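Local atomic coordinates of clavulanic acid biosynthesis oligopeptide binding protein 2 (Streptomyces clavuligerus, PDB entry 2WOL), a protein that probably binds oligopeptides as an extracellular solute-binding protein, and belongs to the clavulanic acid biosynthetic pathway of its host. Residues L63-M68 and P240-L245; L59-N64 and L550-A555. All blocks are in the same frame, centred on the assembly; numbering follows the deposited sequence.

Contact 1 (L63-M68 and P240-L245)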
ATOM      1  N   LEU A  63      -4.338   4.116  17.330  1.00  8.63           N
ATOM      2  CA  LEU A  63      -5.270   3.257  18.067  1.00  9.29           C
ATOM      3  C   LEU A  63      -4.651   1.996  18.650  1.00  9.64           C
ATOM      4  O   LEU A  63      -5.052   1.547  19.725  1.00 10.23           O
ATOM      5  CB  LEU A  63      -6.443   2.869  17.161  1.00  9.26           C
ATOM      6  CG  LEU A  63      -7.398   3.980  16.726  1.00  9.75           C
ATOM      7  CD1 LEU A  63      -8.312   3.464  15.627  1.00 11.29           C
ATOM      8  CD2 LEU A  63      -8.203   4.493  17.909  1.00 10.85           C
ATOM      9  N   ASN A  64      -3.701   1.402  17.940  1.00  9.99           N
ATOM     10  CA  ASN A  64      -3.152   0.123  18.365  1.00 10.13           C
ATOM     11  C   ASN A  64      -1.666   0.017  18.138  1.00 10.30           C
ATOM     12  O   ASN A  64      -1.162   0.372  17.071  1.00 11.55           O
ATOM     13  CB  ASN A  64      -3.873  -1.033  17.670  1.00 10.05           C
ATOM     14  CG  ASN A  64      -5.274  -1.247  18.205  1.00  9.76           C
ATOM     15  OD1 ASN A  64      -5.456  -1.650  19.358  1.00  9.70           O
ATOM     16  ND2 ASN A  64      -6.275  -0.965  17.377  1.00  9.52           N
ATOM     17  N   ARG A  65      -0.967  -0.474  19.152  1.00  9.76           N
ATOM     18  CA  ARG A  65       0.447  -0.765  19.028  1.00  9.42           C
ATOM     19  C   ARG A  65       0.642  -2.164  18.456  1.00  9.28           C
ATOM     20  O   ARG A  65      -0.283  -2.979  18.446  1.00  9.14           O
ATOM     21  CB  ARG A  65       1.135  -0.624  20.383  1.00  9.42           C
ATOM     22  CG  ARG A  65       1.041   0.777  20.971  1.00 10.09           C
ATOM     23  CD  ARG A  65       1.716   0.852  22.325  1.00 10.92           C
ATOM     24  NE  ARG A  65       3.156   0.644  22.232  1.00 10.79           N
ATOM     25  CZ  ARG A  65       3.999   0.766  23.255  1.00 11.59           C
ATOM     26  NH1 ARG A  65       3.547   1.090  24.458  1.00 11.60           N
ATOM     27  NH2 ARG A  65       5.296   0.561  23.074  1.00 11.87           N
ATOM     28  N   THR A  66       1.850  -2.428  17.971  1.00  9.04           N
ATOM     29  CA  THR A  66       2.198  -3.704  17.359  1.00  9.16           C
ATOM     30  C   THR A  66       3.586  -4.096  17.866  1.00  9.08           C
ATOM     31  O   THR A  66       4.250  -3.287  18.516  1.00  9.37           O
ATOM     32  CB  THR A  66       2.188  -3.596  15.816  1.00  9.22           C
ATOM     33  OG1 THR A  66       2.846  -2.385  15.424  1.00  9.84           O
ATOM     34  CG2 THR A  66       0.758  -3.560  15.281  1.00  9.26           C
ATOM     35  N   LEU A  67       4.025  -5.321  17.595  1.00  8.69           N
ATOM     36  CA  LEU A  67       5.361  -5.746  18.033  1.00  8.62           C
ATOM     37  C   LEU A  67       6.425  -4.819  17.465  1.00  8.67           C
ATOM     38  O   LEU A  67       7.317  -4.353  18.193  1.00  8.61           O
ATOM     39  CB  LEU A  67       5.644  -7.197  17.638  1.00  8.58           C
ATOM     40  CG  LEU A  67       4.916  -8.283  18.434  1.00  9.07           C
ATOM     41  CD1 LEU A  67       5.101  -9.628  17.757  1.00 10.20           C
ATOM     42  CD2 LEU A  67       5.402  -8.340  19.878  1.00  9.35           C
ATOM     43  N   MET A  68       6.309  -4.560  16.164  1.00  8.84           N
ATOM     44  CA  MET A  68       7.194  -3.663  15.431  1.00  8.82           C
ATOM     45  C   MET A  68       6.339  -2.568  14.816  1.00  8.86           C
ATOM     46  O   MET A  68       5.160  -2.779  14.560  1.00  8.87           O
ATOM     47  CB  MET A  68       7.917  -4.421  14.316  1.00  8.97           C
ATOM     48  CG  MET A  68       8.698  -5.641  14.790  1.00  9.65           C
ATOM     49  SD  MET A  68      10.126  -5.191  15.802  1.00 10.71           S
ATOM     50  CE  MET A  68      11.161  -4.370  14.588  1.00 10.74           C
ATOM     51  N   PRO A 240       8.250   4.172  22.141  1.00 14.57           N
ATOM     52  CA  PRO A 240       9.316   4.877  21.423  1.00 14.56           C
ATOM     53  C   PRO A 240       8.871   5.501  20.094  1.00 14.49           C
ATOM     54  O   PRO A 240       9.688   6.125  19.406  1.00 15.24           O
ATOM     55  CB  PRO A 240      10.336   3.768  21.160  1.00 14.61           C
ATOM     56  CG  PRO A 240       9.495   2.543  20.980  1.00 14.82           C
ATOM     57  CD  PRO A 240       8.294   2.717  21.885  1.00 14.68           C
ATOM     58  N   ILE A 241       7.598   5.332  19.743  1.00 13.86           N
ATOM     59  CA  ILE A 241       7.082   5.731  18.427  1.00 13.43           C
ATOM     60  C   ILE A 241       6.186   6.974  18.491  1.00 12.90           C
ATOM     61  O   ILE A 241       6.320   7.891  17.673  1.00 12.98           O
ATOM     62  CB  ILE A 241       6.275   4.563  17.753  1.00 13.53           C
ATOM     63  CG1 ILE A 241       7.066   3.236  17.744  1.00 14.08           C
ATOM     64  CG2 ILE A 241       5.758   4.963  16.352  1.00 13.94           C
ATOM     65  CD1 ILE A 241       8.263   3.182  16.802  1.00 14.95           C
ATOM     66  N   ARG A 242       5.285   7.003  19.470  1.00 11.84           N
ATOM     67  CA  ARG A 242       4.128   7.896  19.437  1.00 11.30           C
ATOM     68  C   ARG A 242       4.186   9.056  20.433  1.00 10.94           C
ATOM     69  O   ARG A 242       4.197   8.825  21.644  1.00 11.05           O
ATOM     70  CB  ARG A 242       2.850   7.082  19.660  1.00 11.03           C
ATOM     71  CG  ARG A 242       2.654   6.001  18.621  1.00 10.60           C
ATOM     72  CD  ARG A 242       1.586   5.010  19.013  1.00  9.76           C
ATOM     73  NE  ARG A 242       1.589   3.881  18.088  1.00  9.22           N
ATOM     74  CZ  ARG A 242       2.432   2.856  18.164  1.00  9.70           C
ATOM     75  NH1 ARG A 242       3.324   2.794  19.148  1.00  8.99           N
ATOM     76  NH2 ARG A 242       2.378   1.884  17.265  1.00 10.04           N
ATOM     77  N   PRO A 243       4.217  10.308  19.926  1.00 10.71           N
ATOM     78  CA  PRO A 243       4.213  11.470  20.825  1.00 10.62           C
ATOM     79  C   PRO A 243       2.853  11.831  21.427  1.00 10.41           C
ATOM     80  O   PRO A 243       2.802  12.574  22.405  1.00 10.38           O
ATOM     81  CB  PRO A 243       4.705  12.604  19.926  1.00 10.90           C
ATOM     82  CG  PRO A 243       4.244  12.223  18.574  1.00 11.17           C
ATOM     83  CD  PRO A 243       4.302  10.715  18.511  1.00 10.59           C
ATOM     84  N   ALA A 244       1.761  11.339  20.835  1.00  9.67           N
ATOM     85  CA  ALA A 244       0.399  11.566  21.340  1.00  9.50           C
ATOM     86  C   ALA A 244       0.147  13.000  21.811  1.00  9.46           C
ATOM     87  O   ALA A 244      -0.200  13.242  22.970  1.00  9.64           O
ATOM     88  CB  ALA A 244       0.066  10.568  22.439  1.00  9.57           C
ATOM     89  N   LEU A 245       0.308  13.947  20.896  1.00  9.06           N
ATOM     90  CA  LEU A 245       0.180  15.363  21.243  1.00  8.91           C
ATOM     91  C   LEU A 245      -1.262  15.857  21.441  1.00  9.16           C
ATOM     92  O   LEU A 245      -1.560  16.454  22.472  1.00  9.20           O
ATOM     93  CB  LEU A 245       0.950  16.246  20.253  1.00  9.13           C
ATOM     94  CG  LEU A 245       2.455  15.981  20.163  1.00  8.26           C
ATOM     95  CD1 LEU A 245       3.075  16.799  19.055  1.00  9.28           C
ATOM     96  CD2 LEU A 245       3.176  16.243  21.494  1.00  9.13           C
TER
HETATM   97  O   HOH W   1       0.545   1.154  15.285  1.00 14.80           O
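Two loops of the solute-binding fold meet here through two arginines, R65, on the turn that follows helix 54-63, laying its aliphatic chain over the guanidinium of R242, on the long connection between strands 225-230 and 248-253. The contact is buried, yet it carries two like charges: R65 NE lies 3.8 Å from R242 NH1. What touches is mostly aliphatic against flat. R65 CG rests over one face of the R242 guanidinium, 3.5 Å above its plane and displaced toward the rim, with its closest approach, 3.6 Å, to R242 NH1. I241 CG2 lies 4.3 Å above the opposite face, over its centre, so the R242 group is held between two aliphatic carbons. The R65 chain bends at chi3 (66°), which turns its NE out of the extended line, and the two guanidinium planes end 47° apart rather than stacked flat. Farther along, R65 NH2 comes within 3.9 Å of P240 CD. The direct gap between N64 O and R242 NH2 is bridged by a water in the guanidinium plane of R242; it donates to N64 O at 2.6 Å and accepts from R242 NH2 at 2.8 Å. D84 forms salt bridges with both arginines and D239 with R242, which would be expected to offset their repulsion; R65 NH2 bonds to T238 O. The two loops are thus set between the end of helix 54-63, where R242 NE turns to the backbone of R61, and strand 68-69, where I241 and R242 pack on A69.

Contact 2 (L59-N64 and L550-A555)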
ATOM      1  N   LEU A  59      -4.227   5.513  10.387  1.00  8.29           N
ATOM      2  CA  LEU A  59      -5.016   5.845  11.572  1.00  8.58           C
ATOM      3  C   LEU A  59      -4.785   4.850  12.713  1.00  8.29           C
ATOM      4  O   LEU A  59      -4.829   5.219  13.889  1.00  8.57           O
ATOM      5  CB  LEU A  59      -6.501   5.899  11.213  1.00  8.91           C
ATOM      6  CG  LEU A  59      -7.501   6.286  12.300  1.00 10.68           C
ATOM      7  CD1 LEU A  59      -7.333   7.742  12.714  1.00 11.91           C
ATOM      8  CD2 LEU A  59      -8.903   6.023  11.798  1.00 12.16           C
ATOM      9  N   GLN A  60      -4.550   3.588  12.362  1.00  7.73           N
ATOM     10  CA  GLN A  60      -4.288   2.554  13.361  1.00  7.42           C
ATOM     11  C   GLN A  60      -3.033   2.814  14.196  1.00  7.23           C
ATOM     12  O   GLN A  60      -2.897   2.280  15.298  1.00  7.11           O
ATOM     13  CB  GLN A  60      -4.245   1.165  12.711  1.00  7.13           C
ATOM     14  CG  GLN A  60      -5.636   0.566  12.498  1.00  7.36           C
ATOM     15  CD  GLN A  60      -6.335   0.187  13.796  1.00  8.19           C
ATOM     16  OE1 GLN A  60      -5.718   0.131  14.863  1.00  9.39           O
ATOM     17  NE2 GLN A  60      -7.629  -0.083  13.703  1.00  8.11           N
ATOM     18  N   ARG A  61      -2.127   3.644  13.687  1.00  7.04           N
ATOM     19  CA  ARG A  61      -0.942   4.020  14.459  1.00  7.16           C
ATOM     20  C   ARG A  61      -1.318   4.812  15.724  1.00  7.41           C
ATOM     21  O   ARG A  61      -0.548   4.862  16.677  1.00  8.17           O
ATOM     22  CB  ARG A  61       0.067   4.779  13.590  1.00  7.30           C
ATOM     23  CG  ARG A  61       0.846   3.864  12.654  1.00  7.22           C
ATOM     24  CD  ARG A  61       1.566   4.616  11.540  1.00  5.86           C
ATOM     25  NE  ARG A  61       2.643   5.506  11.993  1.00  7.42           N
ATOM     26  CZ  ARG A  61       3.853   5.109  12.389  1.00  7.92           C
ATOM     27  NH1 ARG A  61       4.167   3.818  12.460  1.00  7.85           N
ATOM     28  NH2 ARG A  61       4.755   6.017  12.741  1.00  8.71           N
ATOM     29  N   LEU A  62      -2.505   5.416  15.727  1.00  7.41           N
ATOM     30  CA  LEU A  62      -3.018   6.109  16.919  1.00  7.80           C
ATOM     31  C   LEU A  62      -3.752   5.180  17.880  1.00  8.14           C
ATOM     32  O   LEU A  62      -3.801   5.436  19.087  1.00  8.26           O
ATOM     33  CB  LEU A  62      -3.979   7.233  16.522  1.00  7.78           C
ATOM     34  CG  LEU A  62      -3.414   8.485  15.847  1.00  8.04           C
ATOM     35  CD1 LEU A  62      -3.269   8.289  14.341  1.00  8.52           C
ATOM     36  CD2 LEU A  62      -4.318   9.671  16.131  1.00  8.57           C
ATOM     37  N   LEU A  63      -4.338   4.116  17.330  1.00  8.63           N
ATOM     38  CA  LEU A  63      -5.270   3.257  18.067  1.00  9.29           C
ATOM     39  C   LEU A  63      -4.651   1.996  18.650  1.00  9.64           C
ATOM     40  O   LEU A  63      -5.052   1.547  19.725  1.00 10.23           O
ATOM     41  CB  LEU A  63      -6.443   2.869  17.161  1.00  9.26           C
ATOM     42  CG  LEU A  63      -7.398   3.980  16.726  1.00  9.75           C
ATOM     43  CD1 LEU A  63      -8.312   3.464  15.627  1.00 11.29           C
ATOM     44  CD2 LEU A  63      -8.203   4.493  17.909  1.00 10.85           C
ATOM     45  N   ASN A  64      -3.701   1.402  17.940  1.00  9.99           N
ATOM     46  CA  ASN A  64      -3.152   0.123  18.365  1.00 10.13           C
ATOM     47  C   ASN A  64      -1.666   0.017  18.138  1.00 10.30           C
ATOM     48  O   ASN A  64      -1.162   0.372  17.071  1.00 11.55           O
ATOM     49  CB  ASN A  64      -3.873  -1.033  17.670  1.00 10.05           C
ATOM     50  CG  ASN A  64      -5.274  -1.247  18.205  1.00  9.76           C
ATOM     51  OD1 ASN A  64      -5.456  -1.650  19.358  1.00  9.70           O
ATOM     52  ND2 ASN A  64      -6.275  -0.965  17.377  1.00  9.52           N
ATOM     53  N   LEU A 550       1.843   9.122   2.731  1.00  8.63           N
ATOM     54  CA  LEU A 550       0.845   9.958   3.394  1.00  8.20           C
ATOM     55  C   LEU A 550       1.484  10.563   4.634  1.00  7.66           C
ATOM     56  O   LEU A 550       2.416   9.993   5.187  1.00  7.35           O
ATOM     57  CB  LEU A 550      -0.352   9.107   3.840  1.00  8.41           C
ATOM     58  CG  LEU A 550      -1.176   8.346   2.801  1.00  9.61           C
ATOM     59  CD1 LEU A 550      -2.172   7.414   3.465  1.00 10.19           C
ATOM     60  CD2 LEU A 550      -1.890   9.295   1.872  1.00 11.26           C
ATOM     61  N   TYR A 551       0.972  11.706   5.082  1.00  7.13           N
ATOM     62  CA  TYR A 551       1.428  12.299   6.337  1.00  7.11           C
ATOM     63  C   TYR A 551       1.257  11.330   7.501  1.00  6.91           C
ATOM     64  O   TYR A 551       0.250  10.624   7.583  1.00  7.05           O
ATOM     65  CB  TYR A 551       0.622  13.551   6.657  1.00  7.19           C
ATOM     66  CG  TYR A 551       0.830  14.749   5.750  1.00  6.89           C
ATOM     67  CD1 TYR A 551      -0.243  15.584   5.429  1.00  7.19           C
ATOM     68  CD2 TYR A 551       2.084  15.058   5.234  1.00  7.04           C
ATOM     69  CE1 TYR A 551      -0.070  16.700   4.620  1.00  6.86           C
ATOM     70  CE2 TYR A 551       2.268  16.161   4.412  1.00  7.42           C
ATOM     71  CZ  TYR A 551       1.188  16.980   4.114  1.00  7.01           C
ATOM     72  OH  TYR A 551       1.338  18.093   3.313  1.00  7.53           O
ATOM     73  N   ASP A 552       2.225  11.311   8.415  1.00  6.78           N
ATOM     74  CA  ASP A 552       2.093  10.484   9.611  1.00  6.86           C
ATOM     75  C   ASP A 552       1.221  11.208  10.632  1.00  6.83           C
ATOM     76  O   ASP A 552       1.710  11.955  11.480  1.00  6.92           O
ATOM     77  CB  ASP A 552       3.455  10.133  10.201  1.00  7.11           C
ATOM     78  CG  ASP A 552       3.379   9.003  11.215  1.00  7.48           C
ATOM     79  OD1 ASP A 552       2.355   8.282  11.240  1.00  6.96           O
ATOM     80  OD2 ASP A 552       4.354   8.826  11.976  1.00  8.99           O
ATOM     81  N   ILE A 553      -0.083  10.982  10.522  1.00  6.96           N
ATOM     82  CA  ILE A 553      -1.082  11.616  11.371  1.00  7.00           C
ATOM     83  C   ILE A 553      -0.733  11.544  12.857  1.00  7.01           C
ATOM     84  O   ILE A 553      -0.869  12.530  13.571  1.00  6.96           O
ATOM     85  CB  ILE A 553      -2.476  10.977  11.143  1.00  7.50           C
ATOM     86  CG1 ILE A 553      -2.875  11.047   9.659  1.00  8.30           C
ATOM     87  CG2 ILE A 553      -3.533  11.593  12.067  1.00  7.95           C
ATOM     88  CD1 ILE A 553      -3.003  12.447   9.074  1.00  8.85           C
ATOM     89  N   GLN A 554      -0.279  10.377  13.313  1.00  7.15           N
ATOM     90  CA  GLN A 554      -0.031  10.155  14.738  1.00  7.46           C
ATOM     91  C   GLN A 554       1.033  11.091  15.324  1.00  7.74           C
ATOM     92  O   GLN A 554       1.046  11.336  16.525  1.00  8.05           O
ATOM     93  CB  GLN A 554       0.309   8.685  15.015  1.00  7.69           C
ATOM     94  CG  GLN A 554       1.670   8.218  14.517  1.00  7.35           C
ATOM     95  CD  GLN A 554       2.790   8.531  15.489  1.00  8.57           C
ATOM     96  OE1 GLN A 554       2.559   8.667  16.693  1.00  8.73           O
ATOM     97  NE2 GLN A 554       4.013   8.636  14.977  1.00  8.13           N
ATOM     98  N   ALA A 555       1.917  11.598  14.469  1.00  7.59           N
ATOM     99  CA  ALA A 555       3.005  12.471  14.912  1.00  7.59           C
ATOM    100  C   ALA A 555       2.570  13.924  15.105  1.00  7.42           C
ATOM    101  O   ALA A 555       3.282  14.713  15.729  1.00  7.80           O
ATOM    102  CB  ALA A 555       4.156  12.402  13.929  1.00  7.35           C
TER
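R61 and D552 meet with their side chains at about a right angle, and the arginine grips the carboxylate side-on with two nitrogens, one to each oxygen. R61 NE donates to D552 OD1 at 2.9 Å in a fairly straight bond, and R61 NH2 donates to D552 OD2, also at 2.9 Å. Both oxygens are met on the syn side, but the guanidinium and carboxylate planes are 42° apart, so this bidentate salt bridge is twisted rather than coplanar. A third donor joins it: Q554 NE2 bonds to D552 OD2 at 3.0 Å from above the carboxylate plane, on the face opposite to that used by R61 NH2. The Q554 amide stands nearly perpendicular to the guanidinium, at 83°, with NE2 3.5 Å from R61 NH2.

The contact joins the last turn of helix 54-63 to the segment that follows strand 550-551, where the chain passes through an inverse gamma turn centred on D552 and enters the short 3-10 segment 553-555. The turn and the 3-10 segment bring D552 and Q554 to the same arginine. R61 NH1, turned to another partner, bonds to Y70 O, and H545 of strand 544-545 packs against both R61 and D552.

Beside the polar group, the aliphatic part of Q554 packs with L62 and I553. Q554 CG sits between its backbone N and carbonyl carbon (chi1 71°), the Q554 chain bends at chi2, and Q554 CG lies 3.9 Å from R61 CB. The L62 side chain crosses that of Q554 obliquely, its CD1 3.7 Å from Q554 CB, and the same methyl reaches I553 CG2 at 4.0 Å, while L58, one helical turn before L62, packs on I553 and D552.

Overall arrangement
Contacts 1 and 2 start from the same piece of chain and share L63 and N64; their centres are 8 Å apart, on the same side of the chain's centre. R61 connects them directly: its backbone O accepts a probable hydrogen bond from R242 NE at 2.7 Å, while its side chain serves contact 2. Q554 makes a second junction, with OE1 3.3 Å from R242 CA and 3.2 Å from P243 CD. Segments 240-245 and 550-555, remote in sequence, thus converge on the end of helix 54-63 and the loop after it. No ligand is among the partners of either contact.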